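Local coordinates for protein leucyl aminopeptidase (Trypanosoma brucei brucei, PDB 5NTD) that probably removes N-terminal amino acids such as leucine from peptides, as a manganese-binding M17 metallo-aminopeptidase that binds the inhibitor bestatin, at residues A129-V134 / S182-V187; A149-A154 / E200-S205; F323-A326 / Q330-V333; E422-A427 / A490-D495. One frame throughout, in Å; residues are numbered along the deposited sequence.

Contact 1: A129-V134 / S182-V187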
loop_
_atom_site.group_PDB
_atom_site.type_symbol
_atom_site.label_atom_id
_atom_site.label_comp_id
_atom_site.label_asym_id
_atom_site.label_seq_id
_atom_site.Cartn_x
_atom_site.Cartn_y
_atom_site.Cartn_z
ATOM N N ALA G 129 15.396 29.597 -20.689
ATOM C CA ALA G 129 14.498 30.662 -20.287
ATOM C C ALA G 129 14.476 31.799 -21.339
ATOM O O ALA G 129 13.426 32.304 -21.726
ATOM C CB ALA G 129 14.898 31.219 -18.926
ATOM N N ALA G 130 15.660 32.221 -21.763
ATOM C CA ALA G 130 15.794 33.335 -22.728
ATOM C C ALA G 130 15.113 33.011 -24.044
ATOM O O ALA G 130 14.470 33.855 -24.643
ATOM C CB ALA G 130 17.250 33.673 -22.975
ATOM N N LEU G 131 15.248 31.781 -24.499
ATOM C CA LEU G 131 14.638 31.373 -25.774
ATOM C C LEU G 131 13.102 31.332 -25.737
ATOM O O LEU G 131 12.445 31.245 -26.765
ATOM C CB LEU G 131 15.179 30.028 -26.213
ATOM C CG LEU G 131 16.649 30.066 -26.610
ATOM C CD1 LEU G 131 17.165 28.677 -26.852
ATOM C CD2 LEU G 131 16.821 30.907 -27.873
ATOM N N ASP G 132 12.535 31.370 -24.541
ATOM C CA ASP G 132 11.083 31.495 -24.390
ATOM C C ASP G 132 10.584 32.860 -24.879
ATOM O O ASP G 132 9.401 33.033 -25.074
ATOM C CB ASP G 132 10.661 31.283 -22.943
ATOM C CG ASP G 132 9.520 30.293 -22.798
ATOM O OD1 ASP G 132 9.445 29.305 -23.567
ATOM O OD2 ASP G 132 8.699 30.494 -21.884
ATOM N N GLU G 133 11.490 33.811 -25.060
ATOM C CA GLU G 133 11.138 35.155 -25.589
ATOM C C GLU G 133 11.198 35.247 -27.125
ATOM O O GLU G 133 10.922 36.282 -27.701
ATOM C CB GLU G 133 11.964 36.284 -24.976
ATOM C CG GLU G 133 11.645 36.647 -23.510
ATOM C CD GLU G 133 12.367 37.888 -22.963
ATOM O OE1 GLU G 133 13.570 38.134 -23.264
ATOM O OE2 GLU G 133 11.718 38.645 -22.184
ATOM N N VAL G 134 11.512 34.143 -27.782
ATOM C CA VAL G 134 11.530 34.111 -29.244
ATOM C C VAL G 134 10.122 34.441 -29.741
ATOM O O VAL G 134 9.159 33.831 -29.304
ATOM C CB VAL G 134 12.031 32.768 -29.802
ATOM C CG1 VAL G 134 11.727 32.607 -31.279
ATOM C CG2 VAL G 134 13.537 32.674 -29.624
ATOM N N SER G 182 14.837 27.055 -32.462
ATOM C CA SER G 182 15.589 28.170 -33.038
ATOM C C SER G 182 16.998 27.736 -33.403
ATOM O O SER G 182 17.634 26.994 -32.663
ATOM C CB SER G 182 15.677 29.322 -32.043
ATOM O OG SER G 182 14.391 29.769 -31.660
ATOM N N ARG G 183 17.520 28.230 -34.521
ATOM C CA ARG G 183 18.974 28.095 -34.811
ATOM C C ARG G 183 19.707 28.947 -33.732
ATOM O O ARG G 183 19.268 30.036 -33.391
ATOM C CB ARG G 183 19.346 28.485 -36.257
ATOM N N LEU G 184 20.762 28.399 -33.140
ATOM C CA LEU G 184 21.518 29.100 -32.098
ATOM C C LEU G 184 22.953 29.302 -32.519
ATOM O O LEU G 184 23.660 28.359 -32.868
ATOM C CB LEU G 184 21.519 28.323 -30.779
ATOM C CG LEU G 184 20.150 27.962 -30.210
ATOM C CD1 LEU G 184 20.311 27.139 -28.946
ATOM C CD2 LEU G 184 19.318 29.211 -29.903
ATOM N N GLN G 185 23.383 30.547 -32.479
ATOM C CA GLN G 185 24.788 30.871 -32.773
ATOM C C GLN G 185 25.488 31.263 -31.480
ATOM O O GLN G 185 25.277 32.343 -30.954
ATOM C CB GLN G 185 24.931 31.991 -33.817
ATOM C CG GLN G 185 26.399 32.276 -34.166
ATOM C CD GLN G 185 26.586 33.203 -35.358
ATOM O OE1 GLN G 185 27.481 32.978 -36.174
ATOM N NE2 GLN G 185 25.796 34.267 -35.427
ATOM N N VAL G 186 26.326 30.359 -31.007
ATOM C CA VAL G 186 27.089 30.585 -29.794
ATOM C C VAL G 186 28.353 31.393 -30.143
ATOM O O VAL G 186 29.160 31.002 -30.985
ATOM C CB VAL G 186 27.507 29.269 -29.133
ATOM C CG1 VAL G 186 28.419 29.508 -27.936
ATOM C CG2 VAL G 186 26.265 28.512 -28.697
ATOM N N VAL G 187 28.500 32.517 -29.463
ATOM C CA VAL G 187 29.599 33.455 -29.699
ATOM C C VAL G 187 30.506 33.504 -28.494
ATOM O O VAL G 187 30.211 34.159 -27.507
ATOM C CB VAL G 187 29.085 34.865 -30.002
ATOM C CG1 VAL G 187 30.243 35.754 -30.458
ATOM C CG2 VAL G 187 28.019 34.827 -31.096
#
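Leu131 and Leu184 reach toward each other tip to tip, one from the C-terminal part of helix 120-131 and the other from strand 183-188. The methyl CD2 of Leu131 lies 3.6 Å from CD2 of Leu184, and CD1 of Leu131 is 3.8 Å from that same CD2, so one methyl of the strand leucine meets both branches of the helix leucine. In Leu184 the first bond does not aim at the helix. CG stands opposite the carbonyl carbon (chi1 -55°), and from there the long branched chain carries its methyls across to Leu131. Leucine suits both places, because its forked end can fill the distance between a helix and the sheet below it.

A second meeting lies beside the first. Val134 directs its fork at Ser182, with CG2 3.6 Å and CG1 3.9 Å from OG, in van der Waals contact. The type I turn from Leu131 to Val134, closed by the bond from Val134 N to Leu131 O (3.2 Å), brings the valine round to the same side as the leucine. A short forked valine and a small serine fit where this turn passes close to the start of the strand.

Around the pair, Leu131 and Val134 both rest on Val141 of the adjacent strand 140-145, while Cys160 touches both leucines. The side-chain amide of Asn25 bonds the carbonyl oxygen of Ser182. No hydrogen bond or salt bridge spans the two segments, so van der Waals packing of leucine and valine methyls, one pair of them against a serine hydroxyl, joins this part of the chain to the α/β sheet of the N-terminal domain.

Contact 2: A149-A154 / E200-S205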
loop_
_atom_site.group_PDB
_atom_site.type_symbol
_atom_site.label_atom_id
_atom_site.label_comp_id
_atom_site.label_asym_id
_atom_site.label_seq_id
_atom_site.Cartn_x
_atom_site.Cartn_y
_atom_site.Cartn_z
ATOM N N ALA G 149 34.972 28.037 -21.634
ATOM C CA ALA G 149 34.944 26.593 -21.339
ATOM C C ALA G 149 34.123 25.944 -22.435
ATOM O O ALA G 149 32.963 25.584 -22.257
ATOM C CB ALA G 149 34.383 26.317 -19.967
ATOM N N VAL G 150 34.747 25.792 -23.585
ATOM C CA VAL G 150 33.989 25.577 -24.833
ATOM C C VAL G 150 33.215 24.270 -24.899
ATOM O O VAL G 150 32.099 24.223 -25.379
ATOM C CB VAL G 150 34.843 25.752 -26.103
ATOM C CG1 VAL G 150 35.405 27.168 -26.155
ATOM C CG2 VAL G 150 35.961 24.732 -26.183
ATOM N N LEU G 151 33.813 23.204 -24.410
ATOM C CA LEU G 151 33.149 21.874 -24.481
ATOM C C LEU G 151 31.887 21.807 -23.589
ATOM O O LEU G 151 30.818 21.465 -24.079
ATOM C CB LEU G 151 34.089 20.712 -24.138
ATOM C CG LEU G 151 33.445 19.383 -24.561
ATOM C CD1 LEU G 151 34.137 18.842 -25.789
ATOM C CD2 LEU G 151 33.504 18.363 -23.442
ATOM N N PRO G 152 32.018 22.107 -22.292
ATOM C CA PRO G 152 30.810 22.070 -21.471
ATOM C C PRO G 152 29.738 23.048 -21.921
ATOM O O PRO G 152 28.552 22.723 -21.843
ATOM C CB PRO G 152 31.302 22.413 -20.065
ATOM C CG PRO G 152 32.647 22.982 -20.233
ATOM C CD PRO G 152 33.205 22.399 -21.488
ATOM N N ILE G 153 30.143 24.209 -22.415
ATOM C CA ILE G 153 29.163 25.196 -22.933
ATOM C C ILE G 153 28.491 24.669 -24.179
ATOM O O ILE G 153 27.290 24.813 -24.350
ATOM C CB ILE G 153 29.737 26.596 -23.151
ATOM C CG1 ILE G 153 29.522 27.438 -21.891
ATOM C CG2 ILE G 153 28.955 27.332 -24.230
ATOM C CD1 ILE G 153 30.662 27.410 -20.955
ATOM N N ALA G 154 29.256 24.029 -25.036
ATOM C CA ALA G 154 28.674 23.479 -26.276
ATOM C C ALA G 154 27.559 22.476 -25.985
ATOM O O ALA G 154 26.498 22.514 -26.578
ATOM C CB ALA G 154 29.741 22.834 -27.119
ATOM N N GLU G 200 30.334 21.415 -33.148
ATOM C CA GLU G 200 29.059 21.011 -33.797
ATOM C C GLU G 200 28.805 19.511 -33.716
ATOM O O GLU G 200 27.690 19.079 -33.440
ATOM C CB GLU G 200 28.993 21.400 -35.263
ATOM C CG GLU G 200 28.603 22.842 -35.469
ATOM C CD GLU G 200 28.423 23.186 -36.928
ATOM O OE1 GLU G 200 28.009 22.306 -37.730
ATOM O OE2 GLU G 200 28.673 24.355 -37.270
ATOM N N ALA G 201 29.840 18.740 -33.933
ATOM C CA ALA G 201 29.730 17.266 -33.851
ATOM C C ALA G 201 29.304 16.812 -32.438
ATOM O O ALA G 201 28.439 15.942 -32.276
ATOM C CB ALA G 201 31.015 16.593 -34.232
ATOM N N VAL G 202 29.879 17.451 -31.439
ATOM C CA VAL G 202 29.514 17.190 -30.011
ATOM C C VAL G 202 28.051 17.551 -29.734
ATOM O O VAL G 202 27.299 16.778 -29.173
ATOM C CB VAL G 202 30.424 17.971 -29.035
ATOM C CG1 VAL G 202 29.928 17.881 -27.601
ATOM C CG2 VAL G 202 31.829 17.418 -29.119
ATOM N N ALA G 203 27.695 18.753 -30.146
ATOM C CA ALA G 203 26.322 19.241 -29.963
ATOM C C ALA G 203 25.332 18.352 -30.685
ATOM O O ALA G 203 24.250 18.033 -30.176
ATOM C CB ALA G 203 26.180 20.648 -30.457
ATOM N N THR G 204 25.727 17.911 -31.865
ATOM C CA THR G 204 24.880 16.991 -32.659
ATOM C C THR G 204 24.622 15.685 -31.887
ATOM O O THR G 204 23.498 15.180 -31.864
ATOM C CB THR G 204 25.523 16.699 -34.031
ATOM O OG1 THR G 204 25.699 17.950 -34.701
ATOM C CG2 THR G 204 24.635 15.775 -34.894
ATOM N N SER G 205 25.678 15.134 -31.298
ATOM C CA SER G 205 25.566 13.877 -30.547
ATOM C C SER G 205 24.716 14.046 -29.270
ATOM O O SER G 205 23.936 13.181 -28.924
ATOM C CB SER G 205 26.923 13.312 -30.206
ATOM O OG SER G 205 27.400 12.505 -31.280
#
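Leu151 and Val202 make the apolar part of a contact that packs helix 150-158, which precedes strand 183-188 in the chain, against helix 196-214, which follows it: CD1 of the leucine comes within 4.3 Å of CG2 of the valine. Val202 points at the opposing helix, whereas Leu151 starts off to one side and brings only the end of its chain across, which a long side chain can do. Small residues make the rest of the approach. The CA atoms of Ala154 and Ala203 are 6.1 Å apart, and the methyl of Ala203 comes within 4.3 Å of the backbone oxygen of Ala154, CB to O. With nothing beyond CB on either residue, the two backbones can come this near. Phe28 and Leu199 also lie against Ala154.

The polar bonds stay within helix 196-214 or lead elsewhere. Glu200 O accepts two donors from Thr204, the backbone N at 2.8 Å and the hydroxyl OG1 at 2.6 Å, and these reach it from opposite faces of its carbonyl plane. OG1 sits 41° out of that plane, with chi1 of -58° folding the hydroxyl back along the helix. Threonine thereby satisfies its own buried polar group. The hydroxyl of Ser205 instead bonds outward, to Thr325 OG1 and the carbonyl of Cys321.

Because no hydrogen bond links the two helices here, their association rests on shape and apolar burial, with the hydroxyls of Thr204 and Ser205 bonded away from the interface.

Contact 3: F323-A326 / Q330-V333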
loop_
_atom_site.group_PDB
_atom_site.type_symbol
_atom_site.label_atom_id
_atom_site.label_comp_id
_atom_site.label_asym_id
_atom_site.label_seq_id
_atom_site.Cartn_x
_atom_site.Cartn_y
_atom_site.Cartn_z
ATOM N N PHE G 323 30.146 7.068 -29.374
ATOM C CA PHE G 323 30.756 6.328 -30.483
ATOM C C PHE G 323 30.717 7.167 -31.767
ATOM O O PHE G 323 31.714 7.279 -32.470
ATOM C CB PHE G 323 30.065 5.016 -30.693
ATOM C CG PHE G 323 30.626 4.199 -31.816
ATOM C CD1 PHE G 323 31.616 3.269 -31.584
ATOM C CD2 PHE G 323 30.085 4.282 -33.083
ATOM C CE1 PHE G 323 32.079 2.443 -32.604
ATOM C CE2 PHE G 323 30.541 3.471 -34.114
ATOM C CZ PHE G 323 31.538 2.549 -33.873
ATOM N N LEU G 324 29.554 7.709 -32.098
ATOM C CA LEU G 324 29.407 8.521 -33.339
ATOM C C LEU G 324 30.352 9.707 -33.321
ATOM O O LEU G 324 31.002 10.010 -34.323
ATOM C CB LEU G 324 27.998 9.037 -33.553
ATOM C CG LEU G 324 26.951 7.977 -33.906
ATOM C CD1 LEU G 324 25.615 8.671 -34.144
ATOM C CD2 LEU G 324 27.356 7.146 -35.120
ATOM N N THR G 325 30.461 10.363 -32.172
ATOM C CA THR G 325 31.351 11.504 -32.068
ATOM C C THR G 325 32.791 11.086 -32.320
ATOM O O THR G 325 33.533 11.763 -33.030
ATOM C CB THR G 325 31.252 12.165 -30.709
ATOM O OG1 THR G 325 29.929 12.688 -30.589
ATOM C CG2 THR G 325 32.254 13.330 -30.598
ATOM N N ALA G 326 33.192 9.980 -31.720
ATOM C CA ALA G 326 34.546 9.460 -31.895
ATOM C C ALA G 326 34.830 9.186 -33.387
ATOM O O ALA G 326 35.952 9.441 -33.855
ATOM C CB ALA G 326 34.767 8.200 -31.095
ATOM N N GLN G 330 37.229 11.405 -35.563
ATOM C CA GLN G 330 38.377 10.502 -35.757
ATOM C C GLN G 330 39.282 10.515 -34.550
ATOM O O GLN G 330 40.502 10.650 -34.663
ATOM C CB GLN G 330 39.166 10.863 -37.013
ATOM C CG GLN G 330 38.313 10.662 -38.238
ATOM C CD GLN G 330 39.052 10.987 -39.510
ATOM O OE1 GLN G 330 39.780 11.994 -39.599
ATOM N NE2 GLN G 330 38.888 10.122 -40.529
ATOM N N GLN G 331 38.681 10.367 -33.381
ATOM C CA GLN G 331 39.460 10.238 -32.147
ATOM C C GLN G 331 40.290 8.948 -32.216
ATOM O O GLN G 331 39.825 7.953 -32.785
ATOM C CB GLN G 331 38.556 10.217 -30.927
ATOM C CG GLN G 331 37.909 11.558 -30.653
ATOM C CD GLN G 331 37.054 11.544 -29.396
ATOM O OE1 GLN G 331 35.935 11.036 -29.414
ATOM N NE2 GLN G 331 37.571 12.114 -28.317
ATOM N N PRO G 332 41.520 8.960 -31.653
ATOM C CA PRO G 332 42.448 7.846 -31.794
ATOM C C PRO G 332 42.253 6.740 -30.769
ATOM O O PRO G 332 43.197 6.267 -30.154
ATOM C CB PRO G 332 43.812 8.501 -31.630
ATOM C CG PRO G 332 43.565 9.655 -30.718
ATOM C CD PRO G 332 42.154 10.115 -30.967
ATOM N N VAL G 333 41.009 6.304 -30.655
ATOM C CA VAL G 333 40.623 5.207 -29.753
ATOM C C VAL G 333 39.966 4.129 -30.543
ATOM O O VAL G 333 39.094 4.375 -31.366
ATOM C CB VAL G 333 39.607 5.663 -28.678
ATOM C CG1 VAL G 333 39.449 4.584 -27.638
ATOM C CG2 VAL G 333 40.084 6.915 -27.979
#
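Gln331 turns the oxygen end of its flat carboxamide to Ala326, OE1 lying 3.3 Å from CA and 3.5 Å from CB of that residue. The other end of the amide points elsewhere, NE2 bonding the carbonyl oxygen of Thr515, which is consistent with this orientation of the amide. CG stands anti to the carbonyl carbon (chi1 -70°) and the chain is extended beyond it; CB, CG and CD of Gln331 all lie 4.1 to 4.2 Å from CA of Ala326, and the chain thus runs alongside that residue. The small methyl of Ala326 lets the amide come this close.

The second flat group is the peptide carbonyl of Ala326. Gln331 N meets its oxygen at 2.9 Å, in the carbonyl plane, with an N-H...O angle of 149°. This is the long backward bond of a Schellman motif, which closes the C-terminal end of the helix. Gln330 N is equally near Ala326 O, but its angle is too poor for a hydrogen bond. Gln330 takes the left-handed backbone conformation (phi 50°) that reverses the chain, and its side chain starts off away from the helix, at an exposed position. Pro332 then centres an inverse gamma turn.

The Schellman motif ends helix 314-328, and a short loop leads on to strand 334-344. Helix 511-519 flanks it, with Phe518 against Gln331 and Val333. On strand 268-274, Tyr274 bonds the carbonyl of Gln331 through its hydroxyl, while Ala326 rests on Leu335 of strand 334-344.

Contact 4: E422-A427 / A490-D495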
loop_
_atom_site.group_PDB
_atom_site.type_symbol
_atom_site.label_atom_id
_atom_site.label_comp_id
_atom_site.label_asym_id
_atom_site.label_seq_id
_atom_site.Cartn_x
_atom_site.Cartn_y
_atom_site.Cartn_z
ATOM N N GLU G 422 41.059 2.467 -9.214
ATOM C CA GLU G 422 41.041 3.873 -8.761
ATOM C C GLU G 422 41.386 4.830 -9.928
ATOM O O GLU G 422 40.753 5.867 -10.094
ATOM C CB GLU G 422 41.986 4.066 -7.550
ATOM C CG GLU G 422 41.700 5.204 -6.545
ATOM C CD GLU G 422 42.008 6.604 -7.068
ATOM O OE1 GLU G 422 42.619 6.798 -8.125
ATOM O OE2 GLU G 422 41.632 7.573 -6.426
ATOM N N GLY G 423 42.349 4.449 -10.759
ATOM C CA GLY G 423 42.841 5.305 -11.861
ATOM C C GLY G 423 41.783 5.618 -12.913
ATOM O O GLY G 423 41.558 6.779 -13.288
ATOM N N ALA G 424 41.113 4.576 -13.357
ATOM C CA ALA G 424 40.008 4.714 -14.337
ATOM C C ALA G 424 38.840 5.530 -13.750
ATOM O O ALA G 424 38.249 6.386 -14.407
ATOM C CB ALA G 424 39.506 3.363 -14.775
ATOM N N GLU G 425 38.564 5.286 -12.482
ATOM C CA GLU G 425 37.513 6.040 -11.768
ATOM C C GLU G 425 37.828 7.552 -11.752
ATOM O O GLU G 425 36.999 8.397 -12.109
ATOM C CB GLU G 425 37.345 5.537 -10.352
ATOM C CG GLU G 425 36.234 6.219 -9.595
ATOM C CD GLU G 425 36.131 5.690 -8.181
ATOM O OE1 GLU G 425 35.546 4.624 -8.000
ATOM O OE2 GLU G 425 36.615 6.353 -7.256
ATOM N N ALA G 426 39.047 7.873 -11.362
ATOM C CA ALA G 426 39.496 9.289 -11.274
ATOM C C ALA G 426 39.460 9.978 -12.625
ATOM O O ALA G 426 39.079 11.118 -12.754
ATOM C CB ALA G 426 40.910 9.373 -10.689
ATOM N N ALA G 427 39.811 9.223 -13.644
ATOM C CA ALA G 427 39.777 9.741 -15.022
ATOM C C ALA G 427 38.360 10.034 -15.494
ATOM O O ALA G 427 38.104 11.060 -16.105
ATOM C CB ALA G 427 40.455 8.752 -15.981
ATOM N N ALA G 490 40.384 -2.374 -16.957
ATOM C CA ALA G 490 39.561 -1.515 -16.123
ATOM C C ALA G 490 38.115 -1.631 -16.554
ATOM O O ALA G 490 37.791 -1.613 -17.726
ATOM C CB ALA G 490 40.028 -0.074 -16.201
ATOM N N HIS G 491 37.240 -1.720 -15.575
ATOM C CA HIS G 491 35.788 -1.756 -15.847
ATOM C C HIS G 491 35.083 -0.601 -15.143
ATOM O O HIS G 491 35.175 -0.461 -13.934
ATOM C CB HIS G 491 35.172 -3.062 -15.398
ATOM C CG HIS G 491 33.687 -3.074 -15.512
ATOM N ND1 HIS G 491 32.867 -3.470 -14.493
ATOM C CD2 HIS G 491 32.870 -2.694 -16.526
ATOM C CE1 HIS G 491 31.608 -3.334 -14.869
ATOM N NE2 HIS G 491 31.581 -2.855 -16.094
ATOM N N ILE G 492 34.433 0.224 -15.939
ATOM C CA ILE G 492 33.716 1.381 -15.460
ATOM C C ILE G 492 32.217 1.192 -15.699
ATOM O O ILE G 492 31.771 1.165 -16.833
ATOM C CB ILE G 492 34.130 2.670 -16.175
ATOM C CG1 ILE G 492 35.647 2.911 -16.025
ATOM C CG2 ILE G 492 33.364 3.865 -15.593
ATOM C CD1 ILE G 492 36.189 4.004 -16.923
ATOM N N HIS G 493 31.474 1.051 -14.604
ATOM C CA HIS G 493 30.030 0.949 -14.666
ATOM C C HIS G 493 29.430 2.304 -14.327
ATOM O O HIS G 493 29.680 2.853 -13.273
ATOM C CB HIS G 493 29.522 -0.128 -13.720
ATOM C CG HIS G 493 28.039 -0.068 -13.485
ATOM N ND1 HIS G 493 27.116 -0.219 -14.494
ATOM C CD2 HIS G 493 27.327 0.188 -12.366
ATOM C CE1 HIS G 493 25.902 -0.068 -14.010
ATOM N NE2 HIS G 493 26.003 0.162 -12.714
ATOM N N VAL G 494 28.672 2.829 -15.253
ATOM C CA VAL G 494 28.030 4.151 -15.132
ATOM C C VAL G 494 26.501 4.000 -15.013
ATOM O O VAL G 494 25.822 3.594 -15.948
ATOM C CB VAL G 494 28.322 5.068 -16.327
ATOM C CG1 VAL G 494 27.813 6.480 -16.077
ATOM C CG2 VAL G 494 29.801 5.108 -16.604
ATOM N N ASP G 495 25.995 4.295 -13.827
ATOM C CA ASP G 495 24.560 4.227 -13.554
ATOM C C ASP G 495 24.052 5.638 -13.734
ATOM O O ASP G 495 24.317 6.525 -12.924
ATOM C CB ASP G 495 24.267 3.705 -12.148
ATOM C CG ASP G 495 22.792 3.326 -11.954
ATOM O OD1 ASP G 495 21.929 3.866 -12.677
ATOM O OD2 ASP G 495 22.507 2.500 -11.056
#
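The methyl of Ala424 sits at the centre of this contact, its CB lying 3.8 Å from CB of Ala490 and 4.0 Å from CD1 of Ile492. The two strand residues, two positions apart and so on the same side of the strand, receive the methyl from the helix. Ile492 reaches farther: with CG1 opposite the carbonyl carbon (chi1 -57°) and the chain extended beyond it, CD1 also comes to 4.0 Å from Ala424 O. Isoleucine suits this place because its CG1-CD1 arm spans the longer way to the helix, whereas at Ala490 a methyl is enough. Alanine is well suited to the helix position, since a single methyl lets the helix settle low on the strand.

One shell out, Val419 of strand 415-419 supports Ile492, and Asn420 and Glu421 touch Ala490. Asn420 also accepts a hydrogen bond from the backbone N of His491 with its side-chain oxygen. On the reverse side of the strand, NE2 of His491 bonds OD2 of Asp398 and ND1 of His493 bonds OD1. Toward the strand's end, Asp495 takes a bond from the backbone N of Leu402, a residue of the bicarbonate pocket. Glu425, next after Ala424, forms a salt bridge with Arg113 of a neighbouring subunit.

A helix laid over one face of a sheet, here over a strand that lies between the parallel 395-400 and the antiparallel 415-419, belongs to the α/β architecture of the M17 catalytic domain.

The four contacts run from the N-terminal domain into the catalytic domain. Contacts 1 and 2 have centres about 16 Å apart and interleave along the chain, since strand 183-188 follows helix 150-158 and precedes helix 196-214 in sequence. Ser205 OG of contact 2 and Thr325 OG1 of contact 3 lie 2.6 Å apart, a probable hydrogen bond, consistent with helix 196-214 joining the two domains. Contacts 3 and 4 share the catalytic domain at about 19 Å between centres, whereas contacts 1 and 4 are about 36 Å apart on opposite sides of the chain's centre. Contact 4 leads toward the active site through Asp495 and Leu402, beside the bicarbonate ion, and helix 314-328 of contact 3 begins just after the manganese ligand Asp312.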